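Local coordinates for protein CdiI (Burkholderia pseudomallei 1026a, PDB 4G6V) that acts as the immunity protein that binds the CdiA-CT toxin, a tRNase, and probably neutralises it in contact-dependent growth inhibition, at residues B[3-8]-B[91-96]; B[18-23]-B[80-85]; B[35-40]-B[62-67]. All blocks are in the same frame, centred on the assembly; numbering follows the deposited sequence.

Contact 1: B[3-8]-B[91-96]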
ATOM      1  N   ILE B   3       3.122   1.712  -2.903  1.00 39.24           N
ATOM      2  CA  ILE B   3       2.985   0.264  -3.070  1.00 38.82           C
ATOM      3  C   ILE B   3       3.413  -0.522  -1.833  1.00 31.85           C
ATOM      4  O   ILE B   3       4.519  -0.351  -1.315  1.00 30.43           O
ATOM      5  CB  ILE B   3       3.704  -0.232  -4.334  1.00 35.12           C
ATOM      6  CG1 ILE B   3       2.883   0.153  -5.566  1.00 33.61           C
ATOM      7  CG2 ILE B   3       3.866  -1.705  -4.299  1.00 27.33           C
ATOM      8  CD1 ILE B   3       3.639   0.002  -6.880  1.00 26.17           C
ATOM      9  N   ASP B   4       2.515  -1.374  -1.359  1.00 29.20           N
ATOM     10  CA  ASP B   4       2.760  -2.106  -0.128  1.00 29.25           C
ATOM     11  C   ASP B   4       2.527  -3.601  -0.311  1.00 30.75           C
ATOM     12  O   ASP B   4       1.497  -4.023  -0.831  1.00 29.01           O
ATOM     13  CB  ASP B   4       1.875  -1.561   1.006  1.00 27.73           C
ATOM     14  CG  ASP B   4       2.281  -0.160   1.438  1.00 39.21           C
ATOM     15  OD1 ASP B   4       3.504   0.094   1.531  1.00 44.77           O
ATOM     16  OD2 ASP B   4       1.390   0.689   1.677  1.00 30.92           O
ATOM     17  N   LEU B   5       3.496  -4.394   0.127  1.00 34.31           N
ATOM     18  CA  LEU B   5       3.332  -5.838   0.209  1.00 29.73           C
ATOM     19  C   LEU B   5       2.735  -6.202   1.573  1.00 28.98           C
ATOM     20  O   LEU B   5       3.320  -5.924   2.626  1.00 24.07           O
ATOM     21  CB  LEU B   5       4.675  -6.542  -0.046  1.00 30.71           C
ATOM     22  CG  LEU B   5       5.328  -6.184  -1.399  1.00 31.59           C
ATOM     23  CD1 LEU B   5       6.681  -6.852  -1.607  1.00 24.82           C
ATOM     24  CD2 LEU B   5       4.404  -6.491  -2.578  1.00 20.48           C
ATOM     25  N   PHE B   6       1.534  -6.763   1.531  1.00 22.86           N
ATOM     26  CA  PHE B   6       0.869  -7.266   2.715  1.00 22.42           C
ATOM     27  C   PHE B   6       1.338  -8.688   2.944  1.00 27.76           C
ATOM     28  O   PHE B   6       1.130  -9.546   2.106  1.00 33.43           O
ATOM     29  CB  PHE B   6      -0.635  -7.259   2.511  1.00 20.38           C
ATOM     30  CG  PHE B   6      -1.261  -5.957   2.815  1.00 26.26           C
ATOM     31  CD1 PHE B   6      -2.244  -5.851   3.781  1.00 30.36           C
ATOM     32  CD2 PHE B   6      -0.846  -4.812   2.165  1.00 25.13           C
ATOM     33  CE1 PHE B   6      -2.814  -4.607   4.081  1.00 30.87           C
ATOM     34  CE2 PHE B   6      -1.419  -3.565   2.454  1.00 25.36           C
ATOM     35  CZ  PHE B   6      -2.395  -3.469   3.413  1.00 23.79           C
ATOM     36  N   CYS B   7       1.970  -8.944   4.076  1.00 24.80           N
ATOM     37  CA  CYS B   7       2.612 -10.224   4.303  1.00 20.91           C
ATOM     38  C   CYS B   7       1.980 -10.867   5.489  1.00 18.81           C
ATOM     39  O   CYS B   7       2.076 -10.357   6.587  1.00 29.17           O
ATOM     40  CB  CYS B   7       4.100 -10.021   4.584  1.00 20.30           C
ATOM     41  SG  CYS B   7       4.986  -9.222   3.220  1.00 28.53           S
ATOM     42  N   TYR B   8       1.315 -11.979   5.264  1.00 19.33           N
ATOM     43  CA  TYR B   8       0.761 -12.788   6.344  1.00 23.93           C
ATOM     44  C   TYR B   8       1.627 -14.012   6.646  1.00 30.09           C
ATOM     45  O   TYR B   8       2.132 -14.684   5.727  1.00 24.88           O
ATOM     46  CB  TYR B   8      -0.645 -13.250   5.986  1.00 26.60           C
ATOM     47  CG  TYR B   8      -1.527 -12.149   5.474  1.00 28.20           C
ATOM     48  CD1 TYR B   8      -2.579 -11.684   6.234  1.00 22.62           C
ATOM     49  CD2 TYR B   8      -1.300 -11.566   4.221  1.00 27.85           C
ATOM     50  CE1 TYR B   8      -3.399 -10.674   5.769  1.00 32.14           C
ATOM     51  CE2 TYR B   8      -2.120 -10.565   3.740  1.00 24.41           C
ATOM     52  CZ  TYR B   8      -3.168 -10.121   4.522  1.00 33.66           C
ATOM     53  OH  TYR B   8      -3.993  -9.119   4.069  1.00 30.64           O
ATOM     54  N   ILE B  91       4.143 -18.255   4.207  1.00 25.34           N
ATOM     55  CA  ILE B  91       3.912 -16.822   4.047  1.00 36.23           C
ATOM     56  C   ILE B  91       3.043 -16.547   2.834  1.00 28.61           C
ATOM     57  O   ILE B  91       3.265 -17.106   1.772  1.00 29.41           O
ATOM     58  CB  ILE B  91       5.238 -15.963   4.022  1.00 27.82           C
ATOM     59  CG1 ILE B  91       4.913 -14.476   4.106  1.00 29.98           C
ATOM     60  CG2 ILE B  91       6.085 -16.220   2.809  1.00 19.21           C
ATOM     61  CD1 ILE B  91       6.107 -13.577   3.843  1.00 32.15           C
ATOM     62  N   LEU B  92       2.025 -15.715   3.005  1.00 25.97           N
ATOM     63  CA  LEU B  92       1.241 -15.259   1.866  1.00 27.70           C
ATOM     64  C   LEU B  92       1.641 -13.807   1.627  1.00 31.34           C
ATOM     65  O   LEU B  92       1.728 -13.034   2.578  1.00 22.06           O
ATOM     66  CB  LEU B  92      -0.253 -15.388   2.178  1.00 24.57           C
ATOM     67  CG  LEU B  92      -1.251 -14.531   1.405  1.00 32.03           C
ATOM     68  CD1 LEU B  92      -1.317 -14.998  -0.009  1.00 28.74           C
ATOM     69  CD2 LEU B  92      -2.618 -14.589   2.053  1.00 23.76           C
ATOM     70  N   ILE B  93       1.929 -13.437   0.383  1.00 32.03           N
ATOM     71  CA  ILE B  93       2.240 -12.032   0.074  1.00 32.91           C
ATOM     72  C   ILE B  93       1.265 -11.440  -0.935  1.00 29.33           C
ATOM     73  O   ILE B  93       1.247 -11.850  -2.090  1.00 31.18           O
ATOM     74  CB  ILE B  93       3.662 -11.851  -0.506  1.00 35.64           C
ATOM     75  CG1 ILE B  93       4.728 -12.367   0.462  1.00 35.50           C
ATOM     76  CG2 ILE B  93       3.905 -10.378  -0.872  1.00 26.78           C
ATOM     77  CD1 ILE B  93       6.148 -12.240  -0.088  1.00 39.48           C
ATOM     78  N   LEU B  94       0.466 -10.476  -0.506  1.00 22.80           N
ATOM     79  CA  LEU B  94      -0.429  -9.782  -1.414  1.00 21.05           C
ATOM     80  C   LEU B  94       0.027  -8.328  -1.663  1.00 27.50           C
ATOM     81  O   LEU B  94       0.034  -7.474  -0.765  1.00 27.45           O
ATOM     82  CB  LEU B  94      -1.863  -9.812  -0.882  1.00 20.88           C
ATOM     83  CG  LEU B  94      -2.516 -11.150  -0.548  1.00 23.34           C
ATOM     84  CD1 LEU B  94      -3.964 -10.953  -0.166  1.00 20.03           C
ATOM     85  CD2 LEU B  94      -2.442 -12.098  -1.719  1.00 25.90           C
ATOM     86  N   GLN B  95       0.412  -8.037  -2.897  1.00 30.98           N
ATOM     87  CA  GLN B  95       0.736  -6.670  -3.243  1.00 22.86           C
ATOM     88  C   GLN B  95      -0.542  -5.847  -3.103  1.00 32.66           C
ATOM     89  O   GLN B  95      -1.587  -6.193  -3.687  1.00 22.87           O
ATOM     90  CB  GLN B  95       1.272  -6.596  -4.653  1.00 24.57           C
ATOM     91  CG  GLN B  95       1.909  -5.279  -4.964  1.00 33.48           C
ATOM     92  CD  GLN B  95       2.850  -5.355  -6.139  1.00 28.31           C
ATOM     93  OE1 GLN B  95       3.458  -6.397  -6.402  1.00 24.31           O
ATOM     94  NE2 GLN B  95       2.984  -4.248  -6.851  1.00 25.03           N
ATOM     95  N   ASP B  96      -0.449  -4.784  -2.301  1.00 28.81           N
ATOM     96  CA  ASP B  96      -1.573  -3.912  -1.969  1.00 27.46           C
ATOM     97  C   ASP B  96      -2.803  -4.702  -1.554  1.00 26.99           C
ATOM     98  O   ASP B  96      -3.951  -4.296  -1.800  1.00 28.63           O
ATOM     99  CB  ASP B  96      -1.873  -2.923  -3.111  1.00 32.48           C
ATOM    100  CG  ASP B  96      -0.867  -1.767  -3.162  1.00 43.72           C
ATOM    101  OD1 ASP B  96      -0.339  -1.379  -2.077  1.00 35.22           O
ATOM    102  OD2 ASP B  96      -0.603  -1.253  -4.281  1.00 38.74           O
TER
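At the middle of the antiparallel sheet of CdiI, F6 and Y8 of strand 4-8 pair with L94 and L92 of strand 91-95, an example of how two segments far apart in sequence close a fold. Both pairs are hydrogen-bonded in both directions; F6 N reaches L94 O at 2.8 Å, and each of the other three bonds is of like length. L5 with Q95 and C7 with I93 are the alternating non-hydrogen-bonded pairs.

This alternation sorts the side chains onto two faces. L5, C7, I93 and Q95 share the face toward helix 75-84. There the CD2 methyl of L5 rests against Q95 CG at 3.7 Å, the two side chains set at a slant to one another, while L5 CB touches I93 CG2 at 4.0 Å. F6, Y8, L92 and L94 share the other face, on which helix 45-53 packs, touching Y8 and L94. L92 lies side by side with Y8, its CD2 3.9 Å from ring atom CD2 of Y8, and F61 meets the Y8 ring edge-to-face.

Beyond the last bridge, D96 turns back onto D4. D96 N donates to D4 O, and D4 N returns a bond of 2.9 Å to D96 OD1, meeting it from above the carboxylate plane. D4 OD1 is probably hydrogen-bonded to S65 OG. The two acids lie close, D4 OD2 being 4.6 Å from D96 OD1, and both form salt bridges with K121 of the toxin chain. The lysine would be expected to offset repulsion between the carboxylates, so this end of the strand pair appears electrostatically suited to receiving the toxin.

Contact 2: B[18-23]-B[80-85]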
ATOM      1  N   SER B  18      12.112 -12.082  14.966  1.00 40.63           N
ATOM      2  CA  SER B  18      13.423 -12.716  14.979  1.00 39.90           C
ATOM      3  C   SER B  18      13.881 -13.069  13.555  1.00 39.79           C
ATOM      4  O   SER B  18      14.989 -12.714  13.151  1.00 46.13           O
ATOM      5  CB  SER B  18      13.421 -13.953  15.889  1.00 33.26           C
ATOM      6  OG  SER B  18      14.501 -14.819  15.556  1.00 54.60           O
ATOM      7  N   ASP B  19      13.035 -13.762  12.795  1.00 35.02           N
ATOM      8  CA  ASP B  19      13.325 -14.044  11.379  1.00 32.96           C
ATOM      9  C   ASP B  19      13.569 -12.774  10.517  1.00 36.95           C
ATOM     10  O   ASP B  19      14.498 -12.748   9.702  1.00 34.46           O
ATOM     11  CB  ASP B  19      12.215 -14.901  10.751  1.00 26.69           C
ATOM     12  CG  ASP B  19      12.387 -16.368  11.035  1.00 45.95           C
ATOM     13  OD1 ASP B  19      13.553 -16.833  11.081  1.00 58.21           O
ATOM     14  OD2 ASP B  19      11.356 -17.061  11.199  1.00 52.38           O
ATOM     15  N   LEU B  20      12.740 -11.740  10.683  1.00 21.48           N
ATOM     16  CA  LEU B  20      12.965 -10.482   9.957  1.00 28.18           C
ATOM     17  C   LEU B  20      14.290  -9.788  10.269  1.00 29.64           C
ATOM     18  O   LEU B  20      14.801  -9.031   9.444  1.00 38.85           O
ATOM     19  CB  LEU B  20      11.800  -9.499  10.125  1.00 21.00           C
ATOM     20  CG  LEU B  20      10.675  -9.803   9.144  1.00 30.48           C
ATOM     21  CD1 LEU B  20       9.397  -9.135   9.547  1.00 33.17           C
ATOM     22  CD2 LEU B  20      11.077  -9.406   7.720  1.00 27.74           C
ATOM     23  N   ASN B  21      14.846 -10.024  11.448  1.00 24.98           N
ATOM     24  CA  ASN B  21      16.125  -9.419  11.766  1.00 32.37           C
ATOM     25  C   ASN B  21      17.205  -9.985  10.865  1.00 33.01           C
ATOM     26  O   ASN B  21      18.076  -9.278  10.381  1.00 34.77           O
ATOM     27  CB  ASN B  21      16.494  -9.644  13.229  1.00 37.86           C
ATOM     28  CG  ASN B  21      15.632  -8.832  14.200  1.00 50.66           C
ATOM     29  OD1 ASN B  21      15.011  -7.824  13.834  1.00 48.95           O
ATOM     30  ND2 ASN B  21      15.602  -9.276  15.458  1.00 59.30           N
ATOM     31  N   LYS B  22      17.145 -11.285  10.646  1.00 37.33           N
ATOM     32  CA  LYS B  22      18.129 -11.929   9.814  1.00 37.51           C
ATOM     33  C   LYS B  22      17.994 -11.453   8.371  1.00 42.77           C
ATOM     34  O   LYS B  22      18.993 -11.206   7.693  1.00 46.73           O
ATOM     35  CB  LYS B  22      17.967 -13.434   9.917  1.00 43.44           C
ATOM     36  CG  LYS B  22      18.168 -13.944  11.334  1.00 56.78           C
ATOM     37  CD  LYS B  22      18.032 -15.460  11.413  1.00 59.17           C
ATOM     38  CE  LYS B  22      18.102 -15.919  12.863  1.00 56.53           C
ATOM     39  NZ  LYS B  22      18.008 -17.409  12.884  1.00 65.26           N
ATOM     40  N   ILE B  23      16.758 -11.309   7.907  1.00 34.54           N
ATOM     41  CA  ILE B  23      16.516 -10.771   6.581  1.00 26.61           C
ATOM     42  C   ILE B  23      17.132  -9.388   6.440  1.00 31.95           C
ATOM     43  O   ILE B  23      17.952  -9.167   5.560  1.00 41.05           O
ATOM     44  CB  ILE B  23      15.023 -10.795   6.232  1.00 29.29           C
ATOM     45  CG1 ILE B  23      14.661 -12.161   5.648  1.00 28.38           C
ATOM     46  CG2 ILE B  23      14.706  -9.797   5.185  1.00 32.92           C
ATOM     47  CD1 ILE B  23      13.267 -12.632   6.030  1.00 26.77           C
ATOM     48  N   LYS B  80      10.469 -13.181  -3.138  1.00 42.84           N
ATOM     49  CA  LYS B  80      11.174 -14.455  -3.038  1.00 42.39           C
ATOM     50  C   LYS B  80      12.099 -14.487  -1.810  1.00 44.92           C
ATOM     51  O   LYS B  80      12.095 -15.455  -1.058  1.00 41.10           O
ATOM     52  CB  LYS B  80      11.935 -14.736  -4.336  1.00 41.81           C
ATOM     53  CG  LYS B  80      12.970 -15.810  -4.205  1.00 61.78           C
ATOM     54  CD  LYS B  80      14.237 -15.454  -4.964  1.00 78.52           C
ATOM     55  CE  LYS B  80      15.491 -15.867  -4.183  1.00 84.15           C
ATOM     56  NZ  LYS B  80      15.542 -17.328  -3.870  1.00 82.99           N
ATOM     57  N   ILE B  81      12.867 -13.414  -1.600  1.00 41.51           N
ATOM     58  CA  ILE B  81      13.741 -13.282  -0.432  1.00 32.66           C
ATOM     59  C   ILE B  81      12.960 -13.490   0.868  1.00 42.95           C
ATOM     60  O   ILE B  81      13.475 -14.058   1.848  1.00 40.90           O
ATOM     61  CB  ILE B  81      14.443 -11.894  -0.420  1.00 37.72           C
ATOM     62  CG1 ILE B  81      15.598 -11.867  -1.421  1.00 43.81           C
ATOM     63  CG2 ILE B  81      14.969 -11.526   0.958  1.00 31.11           C
ATOM     64  CD1 ILE B  81      16.172 -10.472  -1.656  1.00 30.70           C
ATOM     65  N   LEU B  82      11.713 -13.031   0.871  1.00 35.25           N
ATOM     66  CA  LEU B  82      10.856 -13.168   2.047  1.00 36.67           C
ATOM     67  C   LEU B  82      10.352 -14.620   2.245  1.00 36.17           C
ATOM     68  O   LEU B  82      10.438 -15.163   3.330  1.00 35.00           O
ATOM     69  CB  LEU B  82       9.707 -12.140   2.016  1.00 29.51           C
ATOM     70  CG  LEU B  82      10.039 -10.637   2.148  1.00 37.25           C
ATOM     71  CD1 LEU B  82       8.773  -9.790   2.161  1.00 30.98           C
ATOM     72  CD2 LEU B  82      10.886 -10.309   3.400  1.00 35.67           C
ATOM     73  N   VAL B  83       9.854 -15.246   1.189  1.00 35.06           N
ATOM     74  CA  VAL B  83       9.451 -16.656   1.232  1.00 30.13           C
ATOM     75  C   VAL B  83      10.585 -17.547   1.784  1.00 37.45           C
ATOM     76  O   VAL B  83      10.342 -18.535   2.499  1.00 36.93           O
ATOM     77  CB  VAL B  83       9.046 -17.165  -0.202  1.00 30.64           C
ATOM     78  CG1 VAL B  83       8.848 -18.678  -0.226  1.00 28.52           C
ATOM     79  CG2 VAL B  83       7.809 -16.452  -0.751  1.00 21.15           C
ATOM     80  N   ASP B  84      11.822 -17.188   1.445  1.00 41.35           N
ATOM     81  CA  ASP B  84      12.995 -17.993   1.788  1.00 41.31           C
ATOM     82  C   ASP B  84      13.508 -17.731   3.207  1.00 43.78           C
ATOM     83  O   ASP B  84      14.115 -18.610   3.811  1.00 48.88           O
ATOM     84  CB  ASP B  84      14.117 -17.786   0.764  1.00 35.49           C
ATOM     85  N   GLY B  85      13.272 -16.530   3.734  1.00 35.61           N
ATOM     86  CA  GLY B  85      13.738 -16.194   5.067  1.00 32.39           C
ATOM     87  C   GLY B  85      12.693 -16.478   6.132  1.00 36.11           C
ATOM     88  O   GLY B  85      12.818 -16.057   7.282  1.00 30.55           O
TER
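I81 is the first residue of segment 80-85 to meet helix 18-23, and it does so lightly, its carbonyl O lying 4.4 Å from CG1 of I23. Its side chain also touches L30 and F31 of helix 28-34. One residue on, L82 carries the methyl contacts. Its CD2 approaches CD1 of I23 at 4.2 Å and CD2 of L20 at 4.4 Å, so a single branch of the leucine serves both residues of the facing helix. L20 also reaches the sheet, where it packs on I37, V40 and F62.

G85, the first residue to leave helical geometry, brings the backbone itself into the interface. Its CA and its carbonyl O each lie 3.7 Å from CD1 of I23. CG2 of I23 is anti to the backbone N, and it is the CG1-CD1 branch that lies against the glycine. The carbonyl O of G85 also faces D19, 3.7 Å from its CB.

The contact illustrates how helices can pack on a sheet while touching each other sparingly: the segment axes pass 10.7 Å apart, with their directions 132° apart, and only 210 Å² is buried between the segments. No hydrogen bond or salt bridge crosses it. The chemistry is therefore that of dispersion and hydrophobic burial, with methyl groups meeting methyl groups and a glycine backbone, rather than of directional polar bonds.

Contact 3: B[35-40]-B[62-67]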
ATOM      1  N   PHE B  35      13.277  -0.524   0.330  1.00 40.94           N
ATOM      2  CA  PHE B  35      12.036  -1.037   0.902  1.00 42.05           C
ATOM      3  C   PHE B  35      12.028  -0.850   2.418  1.00 40.48           C
ATOM      4  O   PHE B  35      13.050  -1.022   3.075  1.00 46.98           O
ATOM      5  CB  PHE B  35      11.874  -2.512   0.568  1.00 41.78           C
ATOM      6  CG  PHE B  35      11.705  -2.779  -0.896  1.00 36.80           C
ATOM      7  CD1 PHE B  35      10.449  -3.007  -1.426  1.00 34.10           C
ATOM      8  CD2 PHE B  35      12.804  -2.805  -1.741  1.00 46.61           C
ATOM      9  CE1 PHE B  35      10.281  -3.271  -2.768  1.00 36.56           C
ATOM     10  CE2 PHE B  35      12.650  -3.056  -3.101  1.00 41.09           C
ATOM     11  CZ  PHE B  35      11.386  -3.289  -3.614  1.00 38.65           C
ATOM     12  N   LEU B  36      10.886  -0.480   2.980  1.00 34.82           N
ATOM     13  CA  LEU B  36      10.803  -0.367   4.431  1.00 33.80           C
ATOM     14  C   LEU B  36       9.918  -1.469   4.999  1.00 39.34           C
ATOM     15  O   LEU B  36       8.772  -1.644   4.571  1.00 37.19           O
ATOM     16  CB  LEU B  36      10.307   1.020   4.867  1.00 37.11           C
ATOM     17  CG  LEU B  36      11.146   2.194   4.339  1.00 52.16           C
ATOM     18  CD1 LEU B  36      10.637   3.520   4.880  1.00 52.08           C
ATOM     19  CD2 LEU B  36      12.635   2.027   4.648  1.00 53.27           C
ATOM     20  N   ILE B  37      10.460  -2.213   5.957  1.00 32.32           N
ATOM     21  CA  ILE B  37       9.706  -3.286   6.602  1.00 35.45           C
ATOM     22  C   ILE B  37       9.109  -2.805   7.926  1.00 34.75           C
ATOM     23  O   ILE B  37       9.845  -2.467   8.875  1.00 26.16           O
ATOM     24  CB  ILE B  37      10.572  -4.558   6.848  1.00 25.85           C
ATOM     25  CG1 ILE B  37      11.237  -5.016   5.540  1.00 42.06           C
ATOM     26  CG2 ILE B  37       9.730  -5.666   7.459  1.00 30.96           C
ATOM     27  CD1 ILE B  37      11.998  -6.372   5.614  1.00 25.89           C
ATOM     28  N   SER B  38       7.777  -2.775   7.985  1.00 23.19           N
ATOM     29  CA  SER B  38       7.097  -2.428   9.228  1.00 29.16           C
ATOM     30  C   SER B  38       7.414  -3.425  10.356  1.00 34.75           C
ATOM     31  O   SER B  38       7.909  -4.535  10.120  1.00 33.02           O
ATOM     32  CB  SER B  38       5.586  -2.363   9.017  1.00 25.96           C
ATOM     33  OG  SER B  38       4.989  -3.623   9.268  1.00 36.51           O
ATOM     34  N   PRO B  39       7.155  -3.020  11.597  1.00 33.85           N
ATOM     35  CA  PRO B  39       7.119  -3.992  12.696  1.00 28.16           C
ATOM     36  C   PRO B  39       6.071  -5.051  12.412  1.00 36.73           C
ATOM     37  O   PRO B  39       5.106  -4.769  11.681  1.00 31.25           O
ATOM     38  CB  PRO B  39       6.675  -3.147  13.904  1.00 28.27           C
ATOM     39  CG  PRO B  39       6.303  -1.745  13.328  1.00 24.61           C
ATOM     40  CD  PRO B  39       7.099  -1.625  12.073  1.00 30.77           C
ATOM     41  N   VAL B  40       6.257  -6.246  12.976  1.00 35.84           N
ATOM     42  CA  VAL B  40       5.276  -7.312  12.848  1.00 30.55           C
ATOM     43  C   VAL B  40       4.211  -7.144  13.918  1.00 28.92           C
ATOM     44  O   VAL B  40       4.527  -6.795  15.045  1.00 38.85           O
ATOM     45  CB  VAL B  40       5.918  -8.711  13.022  1.00 37.22           C
ATOM     46  CG1 VAL B  40       4.864  -9.817  12.856  1.00 25.51           C
ATOM     47  CG2 VAL B  40       7.063  -8.901  12.042  1.00 30.20           C
ATOM     48  N   PHE B  62       2.847  -8.346   8.647  1.00 23.04           N
ATOM     49  CA  PHE B  62       3.668  -7.153   8.597  1.00 25.48           C
ATOM     50  C   PHE B  62       3.628  -6.583   7.184  1.00 30.69           C
ATOM     51  O   PHE B  62       3.173  -7.243   6.241  1.00 25.78           O
ATOM     52  CB  PHE B  62       5.101  -7.446   9.034  1.00 26.73           C
ATOM     53  CG  PHE B  62       5.849  -8.282   8.061  1.00 24.56           C
ATOM     54  CD1 PHE B  62       6.416  -7.704   6.928  1.00 28.30           C
ATOM     55  CD2 PHE B  62       5.966  -9.648   8.247  1.00 29.49           C
ATOM     56  CE1 PHE B  62       7.093  -8.474   5.983  1.00 27.85           C
ATOM     57  CE2 PHE B  62       6.641 -10.432   7.301  1.00 33.69           C
ATOM     58  CZ  PHE B  62       7.207  -9.836   6.162  1.00 23.56           C
ATOM     59  N   LEU B  63       4.099  -5.353   7.044  1.00 29.57           N
ATOM     60  CA  LEU B  63       4.005  -4.652   5.783  1.00 24.41           C
ATOM     61  C   LEU B  63       5.396  -4.356   5.233  1.00 27.07           C
ATOM     62  O   LEU B  63       6.341  -4.121   5.993  1.00 27.59           O
ATOM     63  CB  LEU B  63       3.209  -3.374   5.993  1.00 26.63           C
ATOM     64  CG  LEU B  63       2.468  -2.756   4.811  1.00 38.74           C
ATOM     65  CD1 LEU B  63       1.450  -3.741   4.275  1.00 30.03           C
ATOM     66  CD2 LEU B  63       1.791  -1.440   5.233  1.00 28.12           C
ATOM     67  N   VAL B  64       5.521  -4.409   3.908  1.00 29.32           N
ATOM     68  CA  VAL B  64       6.739  -3.988   3.214  1.00 30.80           C
ATOM     69  C   VAL B  64       6.385  -2.885   2.209  1.00 34.64           C
ATOM     70  O   VAL B  64       5.668  -3.118   1.247  1.00 38.24           O
ATOM     71  CB  VAL B  64       7.436  -5.156   2.473  1.00 20.45           C
ATOM     72  CG1 VAL B  64       8.754  -4.714   1.845  1.00 21.64           C
ATOM     73  CG2 VAL B  64       7.711  -6.282   3.418  1.00 25.41           C
ATOM     74  N   SER B  65       6.883  -1.680   2.448  1.00 36.69           N
ATOM     75  CA  SER B  65       6.586  -0.549   1.585  1.00 35.93           C
ATOM     76  C   SER B  65       7.678  -0.309   0.575  1.00 37.48           C
ATOM     77  O   SER B  65       8.864  -0.443   0.885  1.00 37.71           O
ATOM     78  CB  SER B  65       6.394   0.705   2.417  1.00 24.21           C
ATOM     79  OG  SER B  65       5.178   0.614   3.145  1.00 31.14           O
ATOM     80  N   LEU B  66       7.258   0.034  -0.638  1.00 27.26           N
ATOM     81  CA  LEU B  66       8.181   0.418  -1.688  1.00 28.46           C
ATOM     82  C   LEU B  66       8.533   1.889  -1.440  1.00 41.84           C
ATOM     83  O   LEU B  66       7.723   2.805  -1.679  1.00 40.65           O
ATOM     84  CB  LEU B  66       7.554   0.205  -3.073  1.00 29.92           C
ATOM     85  CG  LEU B  66       8.366   0.668  -4.293  1.00 39.58           C
ATOM     86  CD1 LEU B  66       9.597  -0.218  -4.521  1.00 33.78           C
ATOM     87  CD2 LEU B  66       7.498   0.768  -5.573  1.00 25.87           C
ATOM     88  N   ASN B  67       9.738   2.111  -0.928  1.00 37.23           N
ATOM     89  CA  ASN B  67      10.150   3.453  -0.565  1.00 38.50           C
ATOM     90  C   ASN B  67      10.892   4.182  -1.675  1.00 40.16           C
ATOM     91  O   ASN B  67      10.859   5.395  -1.750  1.00 43.16           O
ATOM     92  CB  ASN B  67      11.007   3.421   0.692  1.00 42.05           C
ATOM     93  CG  ASN B  67      10.989   4.727   1.415  1.00 42.16           C
ATOM     94  OD1 ASN B  67       9.930   5.340   1.583  1.00 40.29           O
ATOM     95  ND2 ASN B  67      12.158   5.177   1.847  1.00 50.37           N
TER
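This is an antiparallel strand pairing, in which F35 to I37 face V64 to L66 at the border of the sheet; within the chain, strand 35-42 is outermost and strand 60-66 lies inside it. L36 and S65 form the hydrogen-bonded pair, L36 N giving to S65 O at 2.9 Å and S65 N to L36 O at 2.8 Å. F35 with L66 and I37 with V64 are the non-hydrogen-bonded pairs, and their side chains share the face on which helices 13-26 and 75-84 pack.

On that face the ring of F35 brings CE1 to 3.6 Å from CD1 of L66. F62 adds a second ring: its CD1 lies 3.9 Å from the CG2 methyl of I37, while V40 CG2 approaches its CB. Across the sheet, the CD1 methyl of L36 lies 3.7 Å from CG of N67, whose amide ND2 donates to P89 O of the toxin chain and to G33 O.

After the L36-S65 and I37-V64 pairs, S38 serves L63 twice. S38 N donates to L63 O, while the hydroxyl replaces a backbone acceptor: L63 N binds S38 OG at 3.0 Å, and S38 OG in turn donates its proton to P39 O at 2.7 Å.

In the fold
Contacts 1 and 3 are two seams of one sheet, their centres 10 Å apart, joined where strand 4-9 pairs with strand 60-66: L5 N lies 2.8 Å from V64 O, a probable hydrogen bond. Contact 2 lies over one face of that sheet, 14 Å from contact 1 and 12 Å from contact 3, centre to centre. L82 bridges all three, its CD1 being 4.0 Å from C7 SG and 3.9 Å from V64 CG2. Along the chain, contact 3 is nested within contact 2 and contact 2 within contact 1. The toxin chain touches contacts 1 and 3 but not contact 2.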